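Local coordinates for protein aldo-keto reductase family 1, member B4 (Aldose reductase) (Schistosoma japonicum, PDB 4HBK) that probably catalyses the NADPH-dependent reduction of aldehydes such as aldose sugars to alcohols, as an aldo-keto reductase of the aldose reductase type, at residues F116-E120 with L166-P170; H171-W175 with N202-C207; T174-M178 with S189-S193; N194-Q199 with E337-E342. All blocks are in the same frame, centred on the assembly; numbering follows the deposited sequence.

Contact 1 (F116-E120 with L166-P170)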
loop_
_atom_site.group_PDB
_atom_site.type_symbol
_atom_site.label_atom_id
_atom_site.label_comp_id
_atom_site.label_asym_id
_atom_site.label_seq_id
_atom_site.Cartn_x
_atom_site.Cartn_y
_atom_site.Cartn_z
ATOM N N PHE A 116 -14.026 10.782 2.841
ATOM C CA PHE A 116 -14.974 10.398 1.799
ATOM C C PHE A 116 -15.573 9.005 2.027
ATOM O O PHE A 116 -16.049 8.381 1.081
ATOM C CB PHE A 116 -14.300 10.437 0.420
ATOM C CG PHE A 116 -13.651 11.760 0.095
ATOM C CD1 PHE A 116 -14.395 12.811 -0.414
ATOM C CD2 PHE A 116 -12.293 11.945 0.292
ATOM C CE1 PHE A 116 -13.793 14.039 -0.708
ATOM C CE2 PHE A 116 -11.680 13.159 -0.002
ATOM C CZ PHE A 116 -12.431 14.208 -0.501
ATOM N N PHE A 117 -15.552 8.528 3.273
ATOM C CA PHE A 117 -16.049 7.190 3.605
ATOM C C PHE A 117 -17.581 7.076 3.625
ATOM O O PHE A 117 -18.130 5.984 3.453
ATOM C CB PHE A 117 -15.485 6.703 4.943
ATOM C CG PHE A 117 -14.011 6.342 4.902
ATOM C CD1 PHE A 117 -13.301 6.362 3.709
ATOM C CD2 PHE A 117 -13.341 5.979 6.069
ATOM C CE1 PHE A 117 -11.941 6.038 3.676
ATOM C CE2 PHE A 117 -11.992 5.657 6.043
ATOM C CZ PHE A 117 -11.291 5.685 4.842
ATOM N N ARG A 118 -18.282 8.185 3.839
ATOM C CA ARG A 118 -19.738 8.124 3.759
ATOM C C ARG A 118 -20.148 7.707 2.353
ATOM O O ARG A 118 -19.572 8.171 1.371
ATOM C CB ARG A 118 -20.402 9.429 4.197
ATOM C CG ARG A 118 -20.344 9.607 5.698
ATOM C CD ARG A 118 -21.405 10.551 6.215
ATOM N NE ARG A 118 -21.366 10.643 7.671
ATOM C CZ ARG A 118 -22.402 10.386 8.463
ATOM N NH1 ARG A 118 -23.573 10.030 7.931
ATOM N NH2 ARG A 118 -22.266 10.494 9.782
ATOM N N PRO A 119 -21.136 6.810 2.260
ATOM C CA PRO A 119 -21.497 6.171 0.993
ATOM C C PRO A 119 -21.700 7.170 -0.138
ATOM O O PRO A 119 -21.266 6.908 -1.253
ATOM C CB PRO A 119 -22.812 5.452 1.329
ATOM C CG PRO A 119 -22.709 5.166 2.799
ATOM C CD PRO A 119 -21.984 6.353 3.375
ATOM N N GLU A 120 -22.339 8.299 0.149
ATOM C CA GLU A 120 -22.703 9.245 -0.896
ATOM C C GLU A 120 -21.497 9.969 -1.515
ATOM O O GLU A 120 -21.640 10.655 -2.526
ATOM C CB GLU A 120 -23.744 10.257 -0.380
ATOM C CG GLU A 120 -23.230 11.237 0.668
ATOM C CD GLU A 120 -23.506 10.790 2.101
ATOM O OE1 GLU A 120 -23.553 9.556 2.370
ATOM O OE2 GLU A 120 -23.675 11.685 2.957
ATOM N N LEU A 166 -13.671 13.561 14.047
ATOM C CA LEU A 166 -14.011 12.185 13.704
ATOM C C LEU A 166 -15.400 12.072 13.076
ATOM O O LEU A 166 -16.248 12.941 13.254
ATOM C CB LEU A 166 -13.946 11.313 14.963
ATOM C CG LEU A 166 -12.591 10.737 15.406
ATOM C CD1 LEU A 166 -11.420 11.357 14.681
ATOM C CD2 LEU A 166 -12.412 10.834 16.916
ATOM N N ASP A 167 -15.626 10.991 12.334
ATOM C CA ASP A 167 -16.953 10.692 11.817
ATOM C C ASP A 167 -17.284 9.235 12.136
ATOM O O ASP A 167 -16.398 8.461 12.503
ATOM C CB ASP A 167 -17.036 10.985 10.308
ATOM C CG ASP A 167 -18.478 11.050 9.804
ATOM O OD1 ASP A 167 -19.402 11.041 10.647
ATOM O OD2 ASP A 167 -18.692 11.117 8.569
ATOM N N ASN A 168 -18.554 8.865 12.026
ATOM C CA ASN A 168 -18.964 7.482 12.267
ATOM C C ASN A 168 -19.634 6.869 11.036
ATOM O O ASN A 168 -20.736 7.266 10.661
ATOM C CB ASN A 168 -19.903 7.392 13.473
ATOM C CG ASN A 168 -19.281 7.949 14.739
ATOM O OD1 ASN A 168 -18.065 8.154 14.815
ATOM N ND2 ASN A 168 -20.113 8.190 15.749
ATOM N N VAL A 169 -18.965 5.905 10.408
ATOM C CA VAL A 169 -19.486 5.270 9.201
ATOM C C VAL A 169 -19.149 3.794 9.213
ATOM O O VAL A 169 -17.975 3.431 9.177
ATOM C CB VAL A 169 -18.868 5.866 7.925
ATOM C CG1 VAL A 169 -19.536 5.262 6.703
ATOM C CG2 VAL A 169 -18.987 7.395 7.921
ATOM N N PRO A 170 -20.172 2.927 9.251
ATOM C CA PRO A 170 -19.838 1.504 9.320
ATOM C C PRO A 170 -18.972 1.064 8.141
ATOM O O PRO A 170 -19.180 1.476 6.994
ATOM C CB PRO A 170 -21.210 0.824 9.290
ATOM C CG PRO A 170 -22.148 1.867 9.858
ATOM C CD PRO A 170 -21.629 3.151 9.279
#

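Contact 2 (H171-W175 with N202-C207)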
loop_
_atom_site.group_PDB
_atom_site.type_symbol
_atom_site.label_atom_id
_atom_site.label_comp_id
_atom_site.label_asym_id
_atom_site.label_seq_id
_atom_site.Cartn_x
_atom_site.Cartn_y
_atom_site.Cartn_z
ATOM N N HIS A 171 -17.994 0.224 8.437
ATOM C CA HIS A 171 -17.115 -0.291 7.400
ATOM C C HIS A 171 -17.879 -0.943 6.259
ATOM O O HIS A 171 -17.547 -0.728 5.094
ATOM C CB HIS A 171 -16.094 -1.238 8.009
ATOM C CG HIS A 171 -15.152 -0.557 8.947
ATOM N ND1 HIS A 171 -14.521 -1.204 9.984
ATOM C CD2 HIS A 171 -14.736 0.734 8.997
ATOM C CE1 HIS A 171 -13.754 -0.348 10.634
ATOM N NE2 HIS A 171 -13.862 0.835 10.052
ATOM N N GLU A 172 -18.915 -1.715 6.585
ATOM C CA GLU A 172 -19.650 -2.454 5.558
ATOM C C GLU A 172 -20.429 -1.538 4.622
ATOM O O GLU A 172 -20.670 -1.893 3.463
ATOM C CB GLU A 172 -20.565 -3.531 6.167
ATOM C CG GLU A 172 -21.593 -3.031 7.187
ATOM C CD GLU A 172 -21.042 -2.946 8.616
ATOM O OE1 GLU A 172 -19.808 -2.867 8.794
ATOM O OE2 GLU A 172 -21.855 -2.961 9.572
ATOM N N ASP A 173 -20.801 -0.354 5.110
ATOM C CA ASP A 173 -21.506 0.620 4.281
ATOM C C ASP A 173 -20.580 1.264 3.248
ATOM O O ASP A 173 -20.963 1.451 2.090
ATOM C CB ASP A 173 -22.157 1.708 5.141
ATOM C CG ASP A 173 -23.248 1.166 6.059
ATOM O OD1 ASP A 173 -23.596 -0.034 5.974
ATOM O OD2 ASP A 173 -23.764 1.957 6.869
ATOM N N THR A 174 -19.370 1.627 3.665
ATOM C CA THR A 174 -18.401 2.149 2.709
ATOM C C THR A 174 -18.089 1.053 1.696
ATOM O O THR A 174 -18.008 1.308 0.493
ATOM C CB THR A 174 -17.112 2.602 3.383
ATOM O OG1 THR A 174 -17.419 3.599 4.366
ATOM C CG2 THR A 174 -16.148 3.201 2.353
ATOM N N TRP A 175 -17.954 -0.178 2.180
ATOM C CA TRP A 175 -17.578 -1.273 1.305
ATOM C C TRP A 175 -18.611 -1.506 0.211
ATOM O O TRP A 175 -18.253 -1.834 -0.920
ATOM C CB TRP A 175 -17.341 -2.561 2.095
ATOM C CG TRP A 175 -16.751 -3.651 1.264
ATOM C CD1 TRP A 175 -17.405 -4.725 0.729
ATOM C CD2 TRP A 175 -15.376 -3.778 0.865
ATOM N NE1 TRP A 175 -16.523 -5.514 0.025
ATOM C CE2 TRP A 175 -15.278 -4.962 0.097
ATOM C CE3 TRP A 175 -14.229 -3.012 1.081
ATOM C CZ2 TRP A 175 -14.067 -5.387 -0.452
ATOM C CZ3 TRP A 175 -13.037 -3.439 0.539
ATOM C CH2 TRP A 175 -12.963 -4.613 -0.226
ATOM N N ASN A 202 -15.131 -8.753 9.838
ATOM C CA ASN A 202 -16.424 -8.116 9.639
ATOM C C ASN A 202 -16.707 -7.782 8.178
ATOM O O ASN A 202 -17.824 -7.973 7.703
ATOM C CB ASN A 202 -16.541 -6.846 10.477
ATOM C CG ASN A 202 -17.842 -6.109 10.226
ATOM O OD1 ASN A 202 -18.912 -6.587 10.596
ATOM N ND2 ASN A 202 -17.759 -4.940 9.596
ATOM N N ILE A 203 -15.707 -7.259 7.473
ATOM C CA ILE A 203 -15.862 -6.977 6.048
ATOM C C ILE A 203 -16.201 -8.269 5.294
ATOM O O ILE A 203 -17.108 -8.296 4.457
ATOM C CB ILE A 203 -14.578 -6.356 5.437
ATOM C CG1 ILE A 203 -14.441 -4.879 5.822
ATOM C CG2 ILE A 203 -14.582 -6.507 3.921
ATOM C CD1 ILE A 203 -15.392 -3.984 5.087
ATOM N N LEU A 204 -15.472 -9.339 5.600
ATOM C CA LEU A 204 -15.659 -10.614 4.902
ATOM C C LEU A 204 -17.004 -11.255 5.220
ATOM O O LEU A 204 -17.564 -11.990 4.404
ATOM C CB LEU A 204 -14.542 -11.603 5.253
ATOM C CG LEU A 204 -13.175 -11.396 4.610
ATOM C CD1 LEU A 204 -12.154 -12.249 5.331
ATOM C CD2 LEU A 204 -13.248 -11.766 3.138
ATOM N N GLU A 205 -17.509 -10.981 6.415
ATOM C CA GLU A 205 -18.790 -11.517 6.855
ATOM C C GLU A 205 -19.967 -10.864 6.118
ATOM O O GLU A 205 -21.030 -11.466 5.978
ATOM C CB GLU A 205 -18.941 -11.341 8.374
ATOM C CG GLU A 205 -19.285 -12.622 9.136
ATOM C CD GLU A 205 -20.718 -13.096 8.890
ATOM O OE1 GLU A 205 -20.967 -13.761 7.857
ATOM O OE2 GLU A 205 -21.596 -12.804 9.735
ATOM N N HIS A 206 -19.777 -9.635 5.643
ATOM C CA HIS A 206 -20.884 -8.881 5.049
ATOM C C HIS A 206 -20.776 -8.717 3.543
ATOM O O HIS A 206 -21.741 -8.329 2.890
ATOM C CB HIS A 206 -20.966 -7.478 5.656
ATOM C CG HIS A 206 -21.527 -7.444 7.043
ATOM N ND1 HIS A 206 -20.737 -7.523 8.170
ATOM C CD2 HIS A 206 -22.802 -7.325 7.485
ATOM C CE1 HIS A 206 -21.500 -7.462 9.247
ATOM N NE2 HIS A 206 -22.757 -7.338 8.859
ATOM N N CYS A 207 -19.598 -8.983 2.992
ATOM C CA CYS A 207 -19.306 -8.555 1.626
ATOM C C CYS A 207 -19.930 -9.447 0.554
ATOM O O CYS A 207 -20.169 -10.635 0.761
ATOM C CB CYS A 207 -17.796 -8.464 1.399
ATOM S SG CYS A 207 -16.986 -10.073 1.404
HETATM O O HOH W 1 -14.939 -3.903 9.966
#

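Contact 3 (T174-M178 with S189-S193)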
loop_
_atom_site.group_PDB
_atom_site.type_symbol
_atom_site.label_atom_id
_atom_site.label_comp_id
_atom_site.label_asym_id
_atom_site.label_seq_id
_atom_site.Cartn_x
_atom_site.Cartn_y
_atom_site.Cartn_z
ATOM N N THR A 174 -19.370 1.627 3.665
ATOM C CA THR A 174 -18.401 2.149 2.709
ATOM C C THR A 174 -18.089 1.053 1.696
ATOM O O THR A 174 -18.008 1.308 0.493
ATOM C CB THR A 174 -17.112 2.602 3.383
ATOM O OG1 THR A 174 -17.419 3.599 4.366
ATOM C CG2 THR A 174 -16.148 3.201 2.353
ATOM N N TRP A 175 -17.954 -0.178 2.180
ATOM C CA TRP A 175 -17.578 -1.273 1.305
ATOM C C TRP A 175 -18.611 -1.506 0.211
ATOM O O TRP A 175 -18.253 -1.834 -0.920
ATOM C CB TRP A 175 -17.341 -2.561 2.095
ATOM C CG TRP A 175 -16.751 -3.651 1.264
ATOM C CD1 TRP A 175 -17.405 -4.725 0.729
ATOM C CD2 TRP A 175 -15.376 -3.778 0.865
ATOM N NE1 TRP A 175 -16.523 -5.514 0.025
ATOM C CE2 TRP A 175 -15.278 -4.962 0.097
ATOM C CE3 TRP A 175 -14.229 -3.012 1.081
ATOM C CZ2 TRP A 175 -14.067 -5.387 -0.452
ATOM C CZ3 TRP A 175 -13.037 -3.439 0.539
ATOM C CH2 TRP A 175 -12.963 -4.613 -0.226
ATOM N N LYS A 176 -19.888 -1.346 0.545
ATOM C CA LYS A 176 -20.931 -1.522 -0.459
ATOM C C LYS A 176 -20.685 -0.598 -1.649
ATOM O O LYS A 176 -20.841 -1.010 -2.799
ATOM C CB LYS A 176 -22.333 -1.297 0.122
ATOM C CG LYS A 176 -22.909 -2.527 0.783
ATOM C CD LYS A 176 -24.435 -2.577 0.660
ATOM C CE LYS A 176 -25.104 -1.817 1.785
ATOM N NZ LYS A 176 -24.597 -2.290 3.112
ATOM N N GLU A 177 -20.294 0.642 -1.376
ATOM C CA GLU A 177 -19.999 1.575 -2.458
ATOM C C GLU A 177 -18.739 1.177 -3.213
ATOM O O GLU A 177 -18.636 1.402 -4.420
ATOM C CB GLU A 177 -19.869 3.006 -1.938
ATOM C CG GLU A 177 -21.191 3.670 -1.656
ATOM C CD GLU A 177 -22.097 3.677 -2.872
ATOM O OE1 GLU A 177 -23.243 3.217 -2.733
ATOM O OE2 GLU A 177 -21.663 4.130 -3.962
ATOM N N MET A 178 -17.777 0.593 -2.506
ATOM C CA MET A 178 -16.550 0.136 -3.156
ATOM C C MET A 178 -16.924 -0.963 -4.142
ATOM O O MET A 178 -16.351 -1.073 -5.229
ATOM C CB MET A 178 -15.540 -0.403 -2.138
ATOM C CG MET A 178 -15.016 0.632 -1.144
ATOM S SD MET A 178 -13.860 1.786 -1.889
ATOM C CE MET A 178 -12.411 0.741 -2.059
ATOM N N SER A 189 -10.187 -4.388 -8.678
ATOM C CA SER A 189 -10.136 -5.088 -7.399
ATOM C C SER A 189 -10.206 -4.053 -6.292
ATOM O O SER A 189 -9.721 -2.938 -6.458
ATOM C CB SER A 189 -8.834 -5.880 -7.265
ATOM O OG SER A 189 -8.623 -6.770 -8.349
ATOM N N ILE A 190 -10.812 -4.415 -5.168
ATOM C CA ILE A 190 -10.869 -3.525 -4.014
ATOM C C ILE A 190 -10.211 -4.171 -2.788
ATOM O O ILE A 190 -10.097 -5.392 -2.713
ATOM C CB ILE A 190 -12.331 -3.140 -3.698
ATOM C CG1 ILE A 190 -13.205 -4.399 -3.661
ATOM C CG2 ILE A 190 -12.858 -2.151 -4.745
ATOM C CD1 ILE A 190 -14.689 -4.105 -3.393
ATOM N N GLY A 191 -9.775 -3.355 -1.832
ATOM C CA GLY A 191 -9.110 -3.879 -0.653
ATOM C C GLY A 191 -9.057 -2.931 0.539
ATOM O O GLY A 191 -9.744 -1.909 0.570
ATOM N N LEU A 192 -8.222 -3.272 1.519
ATOM C CA LEU A 192 -8.183 -2.563 2.793
ATOM C C LEU A 192 -6.772 -2.106 3.132
ATOM O O LEU A 192 -5.797 -2.731 2.737
ATOM C CB LEU A 192 -8.709 -3.479 3.906
ATOM C CG LEU A 192 -10.107 -4.068 3.664
ATOM C CD1 LEU A 192 -10.414 -5.202 4.640
ATOM C CD2 LEU A 192 -11.181 -2.995 3.738
ATOM N N SER A 193 -6.673 -1.006 3.867
ATOM C CA SER A 193 -5.394 -0.540 4.377
ATOM C C SER A 193 -5.499 -0.258 5.870
ATOM O O SER A 193 -6.447 0.378 6.311
ATOM C CB SER A 193 -4.935 0.714 3.626
ATOM O OG SER A 193 -3.678 1.159 4.112
#

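Contact 4 (N194-Q199 with E337-E342)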
loop_
_atom_site.group_PDB
_atom_site.type_symbol
_atom_site.label_atom_id
_atom_site.label_comp_id
_atom_site.label_asym_id
_atom_site.label_seq_id
_atom_site.Cartn_x
_atom_site.Cartn_y
_atom_site.Cartn_z
ATOM N N ASN A 194 -4.532 -0.741 6.648
ATOM C CA ASN A 194 -4.524 -0.503 8.091
ATOM C C ASN A 194 -5.759 -1.024 8.826
ATOM O O ASN A 194 -6.184 -0.424 9.818
ATOM C CB ASN A 194 -4.364 0.995 8.390
ATOM C CG ASN A 194 -3.071 1.566 7.828
ATOM O OD1 ASN A 194 -1.972 1.109 8.163
ATOM N ND2 ASN A 194 -3.199 2.559 6.953
ATOM N N PHE A 195 -6.346 -2.117 8.339
ATOM C CA PHE A 195 -7.446 -2.756 9.050
ATOM C C PHE A 195 -6.870 -3.867 9.903
ATOM O O PHE A 195 -5.883 -4.473 9.517
ATOM C CB PHE A 195 -8.474 -3.341 8.075
ATOM C CG PHE A 195 -9.491 -2.350 7.591
ATOM C CD1 PHE A 195 -9.094 -1.174 6.981
ATOM C CD2 PHE A 195 -10.841 -2.604 7.732
ATOM C CE1 PHE A 195 -10.018 -0.267 6.532
ATOM C CE2 PHE A 195 -11.783 -1.687 7.286
ATOM C CZ PHE A 195 -11.368 -0.518 6.688
ATOM N N ASN A 196 -7.470 -4.139 11.058
ATOM C CA ASN A 196 -7.004 -5.258 11.884
ATOM C C ASN A 196 -7.827 -6.518 11.609
ATOM O O ASN A 196 -8.760 -6.483 10.801
ATOM C CB ASN A 196 -6.972 -4.894 13.380
ATOM C CG ASN A 196 -8.361 -4.639 13.969
ATOM O OD1 ASN A 196 -9.378 -5.156 13.491
ATOM N ND2 ASN A 196 -8.396 -3.855 15.028
ATOM N N LYS A 197 -7.484 -7.622 12.271
ATOM C CA LYS A 197 -8.131 -8.909 11.998
ATOM C C LYS A 197 -9.644 -8.822 12.163
ATOM O O LYS A 197 -10.400 -9.205 11.265
ATOM C CB LYS A 197 -7.570 -10.009 12.902
ATOM C CG LYS A 197 -8.327 -11.337 12.796
ATOM C CD LYS A 197 -7.680 -12.416 13.664
ATOM C CE LYS A 197 -8.531 -13.694 13.706
ATOM N NZ LYS A 197 -7.956 -14.724 14.624
ATOM N N ARG A 198 -10.061 -8.318 13.322
ATOM C CA ARG A 198 -11.466 -8.126 13.686
ATOM C C ARG A 198 -12.207 -7.399 12.572
ATOM O O ARG A 198 -13.278 -7.818 12.141
ATOM C CB ARG A 198 -11.532 -7.272 14.961
ATOM C CG ARG A 198 -12.705 -7.515 15.895
ATOM C CD ARG A 198 -12.965 -6.281 16.788
ATOM N NE ARG A 198 -13.610 -5.219 16.006
ATOM C CZ ARG A 198 -13.112 -3.999 15.786
ATOM N NH1 ARG A 198 -11.941 -3.630 16.303
ATOM N NH2 ARG A 198 -13.796 -3.139 15.039
ATOM N N GLN A 199 -11.616 -6.302 12.111
ATOM C CA GLN A 199 -12.246 -5.439 11.120
ATOM C C GLN A 199 -12.332 -6.123 9.759
ATOM O O GLN A 199 -13.324 -5.990 9.049
ATOM C CB GLN A 199 -11.489 -4.113 11.029
ATOM C CG GLN A 199 -11.616 -3.268 12.289
ATOM C CD GLN A 199 -10.631 -2.121 12.314
ATOM O OE1 GLN A 199 -9.508 -2.245 11.822
ATOM N NE2 GLN A 199 -11.042 -0.994 12.887
ATOM N N GLU A 337 -12.952 2.657 15.982
ATOM C CA GLU A 337 -12.312 1.734 15.038
ATOM C C GLU A 337 -10.817 1.985 14.871
ATOM O O GLU A 337 -10.230 1.573 13.872
ATOM C CB GLU A 337 -12.996 1.785 13.662
ATOM C CG GLU A 337 -14.454 1.394 13.676
ATOM C CD GLU A 337 -14.644 -0.040 14.110
ATOM O OE1 GLU A 337 -13.681 -0.832 13.993
ATOM O OE2 GLU A 337 -15.746 -0.377 14.587
ATOM N N TYR A 338 -10.201 2.676 15.823
ATOM C CA TYR A 338 -8.751 2.821 15.774
ATOM C C TYR A 338 -8.195 1.403 15.766
ATOM O O TYR A 338 -8.571 0.596 16.606
ATOM C CB TYR A 338 -8.236 3.619 16.966
ATOM C CG TYR A 338 -6.737 3.700 17.022
ATOM C CD1 TYR A 338 -6.037 4.515 16.140
ATOM C CD2 TYR A 338 -6.014 2.954 17.952
ATOM C CE1 TYR A 338 -4.667 4.588 16.180
ATOM C CE2 TYR A 338 -4.636 3.026 18.002
ATOM C CZ TYR A 338 -3.969 3.841 17.108
ATOM O OH TYR A 338 -2.601 3.918 17.155
ATOM N N PRO A 339 -7.345 1.079 14.779
ATOM C CA PRO A 339 -7.000 -0.329 14.522
ATOM C C PRO A 339 -5.910 -0.952 15.403
ATOM O O PRO A 339 -5.826 -2.178 15.445
ATOM C CB PRO A 339 -6.540 -0.311 13.053
ATOM C CG PRO A 339 -6.019 1.059 12.845
ATOM C CD PRO A 339 -6.939 1.952 13.665
ATOM N N PHE A 340 -5.110 -0.155 16.102
ATOM C CA PHE A 340 -3.865 -0.685 16.665
ATOM C C PHE A 340 -3.881 -0.928 18.175
ATOM O O PHE A 340 -2.836 -1.196 18.782
ATOM C CB PHE A 340 -2.680 0.217 16.297
ATOM C CG PHE A 340 -2.518 0.435 14.818
ATOM C CD1 PHE A 340 -2.777 -0.586 13.917
ATOM C CD2 PHE A 340 -2.104 1.662 14.332
ATOM C CE1 PHE A 340 -2.623 -0.382 12.553
ATOM C CE2 PHE A 340 -1.944 1.874 12.978
ATOM C CZ PHE A 340 -2.208 0.853 12.080
ATOM N N LYS A 341 -5.045 -0.835 18.797
ATOM C CA LYS A 341 -5.086 -1.133 20.226
ATOM C C LYS A 341 -5.234 -2.639 20.488
ATOM O O LYS A 341 -4.648 -3.168 21.433
ATOM C CB LYS A 341 -6.126 -0.286 20.975
ATOM C CG LYS A 341 -7.571 -0.606 20.682
ATOM C CD LYS A 341 -8.478 0.033 21.744
ATOM C CE LYS A 341 -8.071 -0.406 23.159
ATOM N NZ LYS A 341 -8.841 0.293 24.239
ATOM N N GLU A 342 -5.977 -3.329 19.628
ATOM C CA GLU A 342 -6.059 -4.789 19.702
ATOM C C GLU A 342 -4.711 -5.412 19.385
ATOM O O GLU A 342 -3.864 -4.776 18.756
ATOM C CB GLU A 342 -7.122 -5.329 18.745
ATOM C CG GLU A 342 -8.535 -5.217 19.289
ATOM C CD GLU A 342 -9.577 -5.241 18.191
ATOM O OE1 GLU A 342 -9.773 -6.316 17.585
ATOM O OE2 GLU A 342 -10.193 -4.181 17.932
HETATM O O HOH W 2 -8.454 -7.433 15.805
HETATM O O HOH W 3 -10.896 -0.594 17.383
#

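Contact 1 (F116-E120 with L166-P170)
Phe-117 turns its backbone carbonyl, not its ring, to the facing loop: its O lies 3.6 Å from CG1 of Val-169, and the same oxygen is hydrogen-bonded to Thr-174 OG1. The ring runs off toward the interior, where it packs on Pro-148 and approaches His-144, predicted to bind substrate, as suits a large aromatic residue that is buried. Arg-118 is the main partner on this segment, matched by Val-169 on the other. The arginine chain, extended from CG to NE (chi2 -158°, chi3 177°), delivers the guanidinium side-on to the carboxylate of Asp-167. Arg-118 NE reaches Asp-167 OD2 at 2.9 Å and NH2 reaches OD1 at 3.0 Å, each on the syn lone pair. The two flat groups are nearly coplanar, 18° apart. This paired salt bridge fixes the rotation of both ends, and Asp-167 OD1 is shared further with the backbone N of Asn-168, which meets it from above the carboxylate plane. Nearer the backbone, Arg-118 CG rests against Val-169 CG2 at 3.4 Å, so the branched residue meets the aliphatic part of a charged chain. Pro-119 adds a looser touch, CD to Val-169 CG1 at 4.3 Å. The contact joins the start of helix 119-133 to the loop that leads from strand 138-143 into helix 171-183, with Val-169 also touching Thr-174 and Pro-119 touching Glu-177 of that helix.

Contact 2 (H171-W175 with N202-C207)
Trp-175 and Ile-203 meet face to methyl: CG2 of the isoleucine stands over the five-membered ring, 4.2 Å from its centroid and 13° off the normal, a CH-pi contact. The indole hangs anti to its backbone N (chi1 -171°), which swings it across the gap between the helices. Ile-203 uses both branches, since its bent chain also lays CD1 against CB of the tryptophan at 3.8 Å and near His-171 CB. Beside this apolar patch, Cys-207 CB approaches the ring at NE1, whose proton goes to Ile-209 O. Toward solvent, at the more exposed Glu-172, Asn-202 and His-206, the pairing becomes polar. Glu-172 takes the sterically less favoured first torsion, with CG between N and C, and bends again at chi2; its OE1 then accepts from Asn-202 ND2 at 3.0 Å, the donor lying above the carboxylate plane. That amide nitrogen also donates to a water that bridges to His-171 ND1, while His-171 NE2 is bonded to Pro-146 O. The His-206 ring has Glu-172 CG against one face, and its ND1 gives a 3.0 Å bond to Asn-202 O, which holds the ring's turn. The axes of the segments 171-175 and 202-206 pass 9.7 Å apart at 56° between directions. Such packing of successive helices around the outside of a parallel barrel is what the (beta/alpha)8 fold of aldo-keto reductases displays.

Contact 3 (T174-M178 with S189-S193)
The indole of Trp-175 offers one face to Ile-190, whose CD1 sits 3.2 Å above the ring plane, toward the rim; Met-178 CB lies over the same face, also near the rim. Ile-203 lies over the opposite face, so the indole is sandwiched. At the edge, near the ring plane, Gly-191 meets the ring with backbone atoms alone, CA and O, the O 3.6 Å from CZ3, while CD2 of Leu-192 approaches CZ3 obliquely at 3.7 Å. This is the helix-on-strand layer of a (beta/alpha)8 barrel, between the barrel wall and its outer helices, with helix 171-183 lying against strand 187-193, the next element of the chain. The segments 174-178 and 189-193 run roughly antiparallel, at 150° between their directions. Ile-190 is well matched as a branched residue: CG1, lodged between N and C (chi1 49°), carries CD1 onto the six-membered ring, while CG2 turns to Met-178. The methionine, flexible and unbranched, bends at both chi2 and chi3, and its chain runs past the isoleucine in the opposite direction, so that CE comes within 4.0 Å of Ile-190 CG2. All five touching residues are buried, and the surroundings continue the apolar layer, with Ile-143 of strand 138-143 beside the tryptophan and Leu-112 of strand 107-112 beside the methionine. The same CG2 of Ile-190 also lies 3.7 Å from the helix backbone, at Met-178 O.

Contact 4 (N194-Q199 with E337-E342)
Arg-198 reaches across from the first turn of helix 197-206 to two glutamates of the C-terminal loop. Arg-198 CB lies 3.3 Å from Glu-342 OE1, CG and CD run beside that oxygen, and NE is farther off, nearest Glu-342 OE2. A bend at chi3 (75°) then turns the guanidinium so that NH2 meets Glu-337 OE1 at 2.5 Å and NH1 meets Glu-342 OE2, both at the guanidinium's edge. The second pair is also a salt bridge, but modelled improbably short, its exact length doubtful. A long, five-donor side chain suits this double role. Glu-337 OE1 is held twice: Arg-198 takes its syn lone pair, Gln-199 NE2 its anti lone pair at 2.9 Å in a straight bond, and NE2 also donates to Glu-337 O. Gln-199 OE1 accepts from Asn-196 N, while Asn-196 OD1 takes Gln-199 N, a capping box at the helix start. Asn-196 ND2 grips Pro-339 O at 3.1 Å, and Pro-339 CB lies 3.3 Å from Asn-194 O. The amides and salt-bridge network pin the C-terminal loop onto the helix start and the turn before it, where Asn-194 lies beside His-144, predicted to bind substrate; the shared arginine charge probably favours ionised carboxylates.

From the N terminus, the chain passes 116-120 and enters helix 119-133; contact 1 closes the loop that returns at 166-170, just ahead of helix 171-183. That helix then opens both contact 2 and contact 3, which share Thr-174 and Trp-175: contact 3 closes first, at strand 189-193, and lies within the span that contact 2 closes at 202-207. Contact 4 starts inside contact 2's span, at 194-199, and crosses it by running on to 337-342 near the C terminus. Contact 1 touches helix 171-183 through Thr-174, while His-171 touches Gln-199 and Glu-337, joining contact 2 to contact 4. Together they tie barrel strand, outer helices and C-terminal loop.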